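Side-chain contacts in NAD(P)H-hydrate epimerase (Saccharomyces cerevisiae, PDB 1JZT), which catalyses the epimerisation of the R and S forms of hydrated NADH and NADPH, so that a partner dehydratase can repair both: residues A[31-36]-A[77-82]; A[176-181]-A[206-211]. All coordinates share one frame; numbering follows the deposited sequence.

Contact 1: A[31-36]-A[77-82]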
ATOM      1  N   LEU A  31       5.652 -11.086   7.169  1.00  9.71           N
ATOM      2  CA  LEU A  31       6.003  -9.902   6.391  1.00 11.05           C
ATOM      3  C   LEU A  31       4.791  -9.100   5.925  1.00  9.91           C
ATOM      4  O   LEU A  31       4.792  -7.867   5.989  1.00  9.43           O
ATOM      5  CB  LEU A  31       6.866 -10.303   5.195  1.00 11.60           C
ATOM      6  CG  LEU A  31       8.211 -10.950   5.547  1.00 14.24           C
ATOM      7  CD1 LEU A  31       9.015 -11.176   4.271  1.00 14.20           C
ATOM      8  CD2 LEU A  31       8.992 -10.061   6.515  1.00 15.63           C
HETATM    9  N   MSE A  32       3.763  -9.805   5.460  1.00  9.60           N
HETATM   10  CA  MSE A  32       2.549  -9.162   4.984  1.00  9.18           C
HETATM   11  C   MSE A  32       1.798  -8.477   6.130  1.00  8.61           C
HETATM   12  O   MSE A  32       1.247  -7.384   5.965  1.00  8.72           O
HETATM   13  CB  MSE A  32       1.659 -10.200   4.290  1.00 11.64           C
HETATM   14  CG  MSE A  32       0.432  -9.627   3.598  1.00 14.10           C
HETATM   15 SE   MSE A  32      -0.247 -10.862   2.236  0.90 20.06          SE
HETATM   16  CE  MSE A  32       1.159 -10.638   0.924  1.00 15.93           C
ATOM     17  N   GLU A  33       1.781  -9.116   7.296  1.00  7.87           N
ATOM     18  CA  GLU A  33       1.114  -8.543   8.460  1.00  8.67           C
ATOM     19  C   GLU A  33       1.839  -7.260   8.865  1.00  8.72           C
ATOM     20  O   GLU A  33       1.213  -6.223   9.105  1.00  7.09           O
ATOM     21  CB  GLU A  33       1.143  -9.532   9.625  1.00  9.09           C
ATOM     22  CG  GLU A  33       0.344  -9.102  10.842  1.00 11.07           C
ATOM     23  CD  GLU A  33      -1.141  -8.933  10.549  1.00 10.55           C
ATOM     24  OE1 GLU A  33      -1.673  -9.619   9.644  1.00  9.40           O
ATOM     25  OE2 GLU A  33      -1.783  -8.124  11.250  1.00 10.59           O
ATOM     26  N   LEU A  34       3.164  -7.335   8.942  1.00  8.10           N
ATOM     27  CA  LEU A  34       3.968  -6.174   9.317  1.00  9.08           C
ATOM     28  C   LEU A  34       3.853  -5.075   8.260  1.00  8.39           C
ATOM     29  O   LEU A  34       3.743  -3.901   8.600  1.00  7.99           O
ATOM     30  CB  LEU A  34       5.432  -6.583   9.511  1.00  9.29           C
ATOM     31  CG  LEU A  34       5.764  -7.480  10.718  1.00  9.37           C
ATOM     32  CD1 LEU A  34       7.244  -7.842  10.683  1.00 11.81           C
ATOM     33  CD2 LEU A  34       5.430  -6.760  12.016  1.00 12.27           C
ATOM     34  N   ALA A  35       3.863  -5.455   6.982  1.00  9.28           N
ATOM     35  CA  ALA A  35       3.751  -4.474   5.902  1.00  9.91           C
ATOM     36  C   ALA A  35       2.392  -3.775   5.935  1.00 10.60           C
ATOM     37  O   ALA A  35       2.314  -2.544   5.852  1.00  9.50           O
ATOM     38  CB  ALA A  35       3.957  -5.148   4.548  1.00 10.34           C
ATOM     39  N   GLY A  36       1.327  -4.562   6.044  1.00 10.19           N
ATOM     40  CA  GLY A  36      -0.012  -3.997   6.095  1.00  9.17           C
ATOM     41  C   GLY A  36      -0.180  -3.101   7.309  1.00 10.41           C
ATOM     42  O   GLY A  36      -0.904  -2.097   7.263  1.00 10.00           O
ATOM     43  N   CYS A  77      -3.911  -4.104   5.955  1.00  8.55           N
ATOM     44  CA  CYS A  77      -4.080  -2.688   6.267  1.00  8.87           C
ATOM     45  C   CYS A  77      -5.514  -2.365   6.675  1.00  7.70           C
ATOM     46  O   CYS A  77      -5.749  -1.664   7.652  1.00  7.90           O
ATOM     47  CB  CYS A  77      -3.700  -1.852   5.046  1.00 12.47           C
ATOM     48  SG  CYS A  77      -4.095  -0.092   5.191  1.00 15.74           S
ATOM     49  N   ALA A  78      -6.467  -2.874   5.903  1.00  8.47           N
ATOM     50  CA  ALA A  78      -7.875  -2.648   6.164  1.00  6.87           C
ATOM     51  C   ALA A  78      -8.303  -3.104   7.560  1.00  9.32           C
ATOM     52  O   ALA A  78      -9.102  -2.428   8.215  1.00  8.58           O
ATOM     53  CB  ALA A  78      -8.715  -3.346   5.100  1.00  8.34           C
ATOM     54  N   ARG A  79      -7.784  -4.241   8.013  1.00  8.53           N
ATOM     55  CA  ARG A  79      -8.129  -4.760   9.344  1.00  8.72           C
ATOM     56  C   ARG A  79      -7.564  -3.859  10.444  1.00  7.71           C
ATOM     57  O   ARG A  79      -8.251  -3.562  11.421  1.00  7.63           O
ATOM     58  CB  ARG A  79      -7.615  -6.207   9.500  1.00  8.70           C
ATOM     59  CG  ARG A  79      -7.606  -6.765  10.941  1.00  8.92           C
ATOM     60  CD  ARG A  79      -7.490  -8.295  10.930  1.00  9.53           C
ATOM     61  NE  ARG A  79      -6.531  -8.752   9.928  1.00 10.81           N
ATOM     62  CZ  ARG A  79      -5.211  -8.729  10.083  1.00  8.70           C
ATOM     63  NH1 ARG A  79      -4.676  -8.277  11.213  1.00  8.13           N
ATOM     64  NH2 ARG A  79      -4.428  -9.139   9.091  1.00  8.11           N
ATOM     65  N   HIS A  80      -6.322  -3.409  10.292  1.00  8.08           N
ATOM     66  CA  HIS A  80      -5.747  -2.536  11.309  1.00  9.85           C
ATOM     67  C   HIS A  80      -6.472  -1.194  11.361  1.00  9.40           C
ATOM     68  O   HIS A  80      -6.672  -0.639  12.438  1.00  9.49           O
ATOM     69  CB  HIS A  80      -4.245  -2.345  11.072  1.00  9.19           C
ATOM     70  CG  HIS A  80      -3.435  -3.532  11.483  1.00 11.68           C
ATOM     71  ND1 HIS A  80      -3.178  -3.835  12.805  1.00 12.40           N
ATOM     72  CD2 HIS A  80      -2.899  -4.541  10.757  1.00 10.05           C
ATOM     73  CE1 HIS A  80      -2.524  -4.979  12.873  1.00 13.31           C
ATOM     74  NE2 HIS A  80      -2.343  -5.430  11.644  1.00 11.94           N
ATOM     75  N   LEU A  81      -6.880  -0.684  10.202  1.00  9.28           N
ATOM     76  CA  LEU A  81      -7.603   0.586  10.155  1.00  8.23           C
ATOM     77  C   LEU A  81      -8.925   0.475  10.894  1.00 10.02           C
ATOM     78  O   LEU A  81      -9.374   1.432  11.529  1.00  7.97           O
ATOM     79  CB  LEU A  81      -7.866   1.004   8.710  1.00  7.88           C
ATOM     80  CG  LEU A  81      -6.652   1.529   7.938  1.00  6.65           C
ATOM     81  CD1 LEU A  81      -7.030   1.759   6.477  1.00  6.92           C
ATOM     82  CD2 LEU A  81      -6.175   2.824   8.582  1.00  8.75           C
ATOM     83  N   LYS A  82      -9.552  -0.694  10.807  1.00  9.84           N
ATOM     84  CA  LYS A  82     -10.818  -0.915  11.497  1.00 12.98           C
ATOM     85  C   LYS A  82     -10.526  -0.867  12.998  1.00 13.19           C
ATOM     86  O   LYS A  82     -11.243  -0.222  13.756  1.00 12.94           O
ATOM     87  CB  LYS A  82     -11.406  -2.276  11.109  1.00 13.43           C
ATOM     88  CG  LYS A  82     -12.753  -2.584  11.743  1.00 18.72           C
ATOM     89  CD  LYS A  82     -13.839  -1.669  11.204  1.00 21.41           C
ATOM     90  CE  LYS A  82     -15.180  -1.956  11.854  1.00 24.59           C
ATOM     91  NZ  LYS A  82     -16.227  -1.059  11.290  1.00 26.30           N
TER
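Glu33 and Arg79 meet end-on in a two-pronged salt bridge between two helices. Arg79 NH2 donates to Glu33 OE1 at 2.9 Å, and Arg79 NH1 donates to Glu33 OE2 at 2.9 Å with an N-H...O angle of 171°. Both oxygens use their syn lone pairs. The carboxylate and guanidinium planes lie only 23° apart, so the pair is nearly flat. His80 adds a third bond, from NE2 to Glu33 OE2 at 2.8 Å. It comes from the anti side, tilted out of the carboxylate plane. OE2 therefore accepts two N-H groups, and the three bonds together fix the rotation of the carboxylate. The Glu33 chain bends at chi2, which brings its end over to the other helix. Phe37 packs edge-to-face with the His80 ring, and Gln108 touches Arg79. Deeper in, Gly36 lets the backbones come close: its O lies 3.4 Å from Cys77 CA in a CA-H...O contact. The short helical segments cross at -51°. This is helix-to-helix packing in a Rossmann-like fold. It joins helix 28-46 to helix 69-83, whose N-terminal end carries the predicted (6S)-NADPHX-binding residues Asn69 to Asp73.

Contact 2: A[176-181]-A[206-211]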
ATOM      1  N   THR A 176       0.583   2.555  -8.370  1.00 11.18           N
ATOM      2  CA  THR A 176       0.147   1.616  -9.397  1.00 13.16           C
ATOM      3  C   THR A 176       0.174   2.267 -10.782  1.00 13.33           C
ATOM      4  O   THR A 176      -0.303   3.386 -10.960  1.00 11.95           O
ATOM      5  CB  THR A 176      -1.265   1.092  -9.080  1.00 12.80           C
ATOM      6  OG1 THR A 176      -1.228   0.350  -7.852  1.00 13.20           O
ATOM      7  CG2 THR A 176      -1.772   0.192 -10.196  1.00 10.67           C
ATOM      8  N   GLY A 177       0.757   1.578 -11.756  1.00 13.48           N
ATOM      9  CA  GLY A 177       0.815   2.131 -13.100  1.00 16.06           C
ATOM     10  C   GLY A 177       2.119   2.838 -13.420  1.00 15.81           C
ATOM     11  O   GLY A 177       2.394   3.138 -14.586  1.00 16.55           O
ATOM     12  N   TRP A 178       2.920   3.124 -12.396  1.00 15.21           N
ATOM     13  CA  TRP A 178       4.214   3.781 -12.601  1.00 13.98           C
ATOM     14  C   TRP A 178       5.249   2.727 -12.969  1.00 15.83           C
ATOM     15  O   TRP A 178       5.117   1.558 -12.593  1.00 14.67           O
ATOM     16  CB  TRP A 178       4.685   4.484 -11.318  1.00 15.35           C
ATOM     17  CG  TRP A 178       4.038   5.808 -11.025  1.00 12.22           C
ATOM     18  CD1 TRP A 178       2.800   6.226 -11.420  1.00 12.14           C
ATOM     19  CD2 TRP A 178       4.580   6.861 -10.212  1.00 12.70           C
ATOM     20  NE1 TRP A 178       2.536   7.475 -10.899  1.00 12.02           N
ATOM     21  CE2 TRP A 178       3.611   7.888 -10.156  1.00 12.23           C
ATOM     22  CE3 TRP A 178       5.793   7.036  -9.524  1.00 14.08           C
ATOM     23  CZ2 TRP A 178       3.811   9.078  -9.438  1.00 12.99           C
ATOM     24  CZ3 TRP A 178       5.995   8.224  -8.806  1.00 14.05           C
ATOM     25  CH2 TRP A 178       5.002   9.229  -8.772  1.00 12.12           C
ATOM     26  N   ASP A 179       6.277   3.130 -13.709  1.00 15.95           N
ATOM     27  CA  ASP A 179       7.332   2.189 -14.041  1.00 17.21           C
ATOM     28  C   ASP A 179       8.149   2.124 -12.755  1.00 16.27           C
ATOM     29  O   ASP A 179       8.718   3.126 -12.326  1.00 16.01           O
ATOM     30  CB  ASP A 179       8.187   2.710 -15.197  1.00 20.20           C
ATOM     31  CG  ASP A 179       9.227   1.703 -15.642  1.00 22.84           C
ATOM     32  OD1 ASP A 179      10.113   1.367 -14.829  1.00 22.93           O
ATOM     33  OD2 ASP A 179       9.152   1.234 -16.797  1.00 26.32           O
ATOM     34  N   VAL A 180       8.184   0.949 -12.134  1.00 17.26           N
ATOM     35  CA  VAL A 180       8.885   0.758 -10.867  1.00 15.72           C
ATOM     36  C   VAL A 180      10.295   1.328 -10.831  1.00 16.94           C
ATOM     37  O   VAL A 180      10.743   1.792  -9.788  1.00 17.02           O
ATOM     38  CB  VAL A 180       8.948  -0.744 -10.483  1.00 15.77           C
ATOM     39  CG1 VAL A 180       9.612  -0.910  -9.118  1.00 12.51           C
ATOM     40  CG2 VAL A 180       7.543  -1.341 -10.464  1.00 14.33           C
ATOM     41  N   ASP A 181      10.993   1.308 -11.964  1.00 18.42           N
ATOM     42  CA  ASP A 181      12.360   1.826 -12.006  1.00 20.15           C
ATOM     43  C   ASP A 181      12.509   3.138 -12.766  1.00 20.80           C
ATOM     44  O   ASP A 181      13.384   3.945 -12.452  1.00 21.43           O
ATOM     45  CB  ASP A 181      13.306   0.797 -12.630  1.00 21.59           C
ATOM     46  CG  ASP A 181      13.435  -0.457 -11.799  1.00 22.60           C
ATOM     47  OD1 ASP A 181      13.631  -0.343 -10.570  1.00 23.18           O
ATOM     48  OD2 ASP A 181      13.356  -1.559 -12.378  1.00 25.88           O
ATOM     49  N   SER A 206      11.767   8.353  -6.508  1.00 19.10           N
ATOM     50  CA  SER A 206      12.492   9.610  -6.666  1.00 20.77           C
ATOM     51  C   SER A 206      11.763  10.556  -7.622  1.00 20.33           C
ATOM     52  O   SER A 206      12.245  11.650  -7.907  1.00 20.41           O
ATOM     53  CB  SER A 206      13.897   9.341  -7.201  1.00 20.90           C
ATOM     54  OG  SER A 206      13.830   8.869  -8.537  1.00 26.35           O
ATOM     55  N   HIS A 207      10.604  10.131  -8.113  1.00 20.29           N
ATOM     56  CA  HIS A 207       9.820  10.942  -9.038  1.00 22.06           C
ATOM     57  C   HIS A 207       8.679  11.691  -8.367  1.00 21.67           C
ATOM     58  O   HIS A 207       7.968  12.456  -9.018  1.00 20.95           O
ATOM     59  CB  HIS A 207       9.258  10.062 -10.153  1.00 23.18           C
ATOM     60  CG  HIS A 207      10.300   9.550 -11.096  1.00 26.97           C
ATOM     61  ND1 HIS A 207      10.597  10.174 -12.289  1.00 28.99           N
ATOM     62  CD2 HIS A 207      11.139   8.491 -11.008  1.00 27.89           C
ATOM     63  CE1 HIS A 207      11.572   9.521 -12.894  1.00 29.11           C
ATOM     64  NE2 HIS A 207      11.919   8.495 -12.138  1.00 29.95           N
ATOM     65  N   ILE A 208       8.488  11.468  -7.070  1.00 20.86           N
ATOM     66  CA  ILE A 208       7.416  12.153  -6.359  1.00 21.05           C
ATOM     67  C   ILE A 208       7.827  13.590  -6.058  1.00 22.80           C
ATOM     68  O   ILE A 208       9.013  13.922  -6.057  1.00 22.08           O
ATOM     69  CB  ILE A 208       7.072  11.463  -5.012  1.00 20.42           C
ATOM     70  CG1 ILE A 208       8.249  11.594  -4.043  1.00 19.42           C
ATOM     71  CG2 ILE A 208       6.713   9.995  -5.252  1.00 18.21           C
ATOM     72  CD1 ILE A 208       7.968  11.047  -2.655  1.00 19.98           C
ATOM     73  N   ARG A 209       6.832  14.435  -5.808  1.00 24.96           N
ATOM     74  CA  ARG A 209       7.055  15.835  -5.473  1.00 27.98           C
ATOM     75  C   ARG A 209       6.727  16.026  -3.999  1.00 26.64           C
ATOM     76  O   ARG A 209       5.581  15.861  -3.594  1.00 24.82           O
ATOM     77  CB  ARG A 209       6.148  16.740  -6.306  1.00 29.63           C
ATOM     78  CG  ARG A 209       6.415  16.708  -7.794  1.00 34.69           C
ATOM     79  CD  ARG A 209       5.438  17.606  -8.539  1.00 38.17           C
ATOM     80  NE  ARG A 209       5.720  17.627  -9.971  1.00 42.33           N
ATOM     81  CZ  ARG A 209       5.047  18.350 -10.860  1.00 43.76           C
ATOM     82  NH1 ARG A 209       4.040  19.121 -10.470  1.00 45.49           N
ATOM     83  NH2 ARG A 209       5.382  18.303 -12.142  1.00 44.96           N
ATOM     84  N   GLU A 210       7.734  16.382  -3.210  1.00 27.65           N
ATOM     85  CA  GLU A 210       7.554  16.591  -1.777  1.00 28.64           C
ATOM     86  C   GLU A 210       6.369  17.493  -1.434  1.00 27.16           C
ATOM     87  O   GLU A 210       5.718  17.310  -0.407  1.00 27.00           O
ATOM     88  CB  GLU A 210       8.836  17.169  -1.163  1.00 30.95           C
ATOM     89  CG  GLU A 210       9.444  18.330  -1.942  0.50 35.67           C
ATOM     90  CD  GLU A 210      10.019  17.903  -3.283  1.00 39.13           C
ATOM     91  OE1 GLU A 210      10.961  17.077  -3.295  1.00 40.60           O
ATOM     92  OE2 GLU A 210       9.525  18.388  -4.327  1.00 39.81           O
ATOM     93  N   ASN A 211       6.086  18.462  -2.296  1.00 26.12           N
ATOM     94  CA  ASN A 211       4.981  19.378  -2.052  1.00 25.47           C
ATOM     95  C   ASN A 211       3.627  18.727  -2.326  1.00 23.15           C
ATOM     96  O   ASN A 211       2.597  19.173  -1.817  1.00 22.12           O
ATOM     97  CB  ASN A 211       5.141  20.642  -2.908  1.00 28.53           C
ATOM     98  CG  ASN A 211       5.327  20.335  -4.385  1.00 32.32           C
ATOM     99  OD1 ASN A 211       6.388  19.875  -4.812  1.00 35.63           O
ATOM    100  ND2 ASN A 211       4.289  20.584  -5.173  1.00 34.38           N
TER
HETATM  101  O   HOH W   1      13.971   6.573 -12.053  1.00 33.55           O
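This is a small, mainly apolar contact between two loops of the Rossmann-like fold, with one water bridge at its margin. The first loop follows strand 169-172 and the second follows strand 194-198, two neighbouring parallel strands of the central sheet. Trp178 carries the contact from the first loop. The benzene part of its indole reaches the second loop, where Trp178 CH2 lies 4.0 Å from Ile208 CG2 and Trp178 CZ3 lies 4.0 Å from His207 CB. Both carbons approach the ring obliquely. Ile208 CG2 stands anti to its own carbonyl carbon, and this methyl meets the indole while the CG1 branch leads away. The indole N-H turns to another partner: Trp178 NE1 donates to Ile190 O. The first loop also has a local brace. Asp179 OD1 accepts from Asp181 N at 3.0 Å through its anti lone pair, forming an Asx turn. Thr176 is a predicted potassium ligand, and its OG1 bonds to Asp138, another predicted ligand. The Trp178 side chain lies about 8 Å from that of Asp138, near the predicted ion site but not in it. At the margin, one water donates to Asp181 O at 2.7 Å and lies 2.8 Å from His207 NE2, in the plane of the imidazole ring.

Read from the N terminus, the chain passes helix 9-19, enters helix 28-46, runs through strand 60-65 and returns in helix 69-83. Contact 1 closes this loop by joining the two longer helices, 28-46 and 69-83. The chain then builds more of the parallel sheet before contact 2 opens at 176-181. Contact 2 spans strand 194-198 and closes at 206-211, ahead of strand 214-218. The two loops run in series and neither nest nor cross. The centres of contact 1 and contact 2 are about 23 Å apart, on opposite sides of the chain's centre, and the contacts do not touch. Contact 1 ties helices together, whereas contact 2 ties loops that follow adjacent strands.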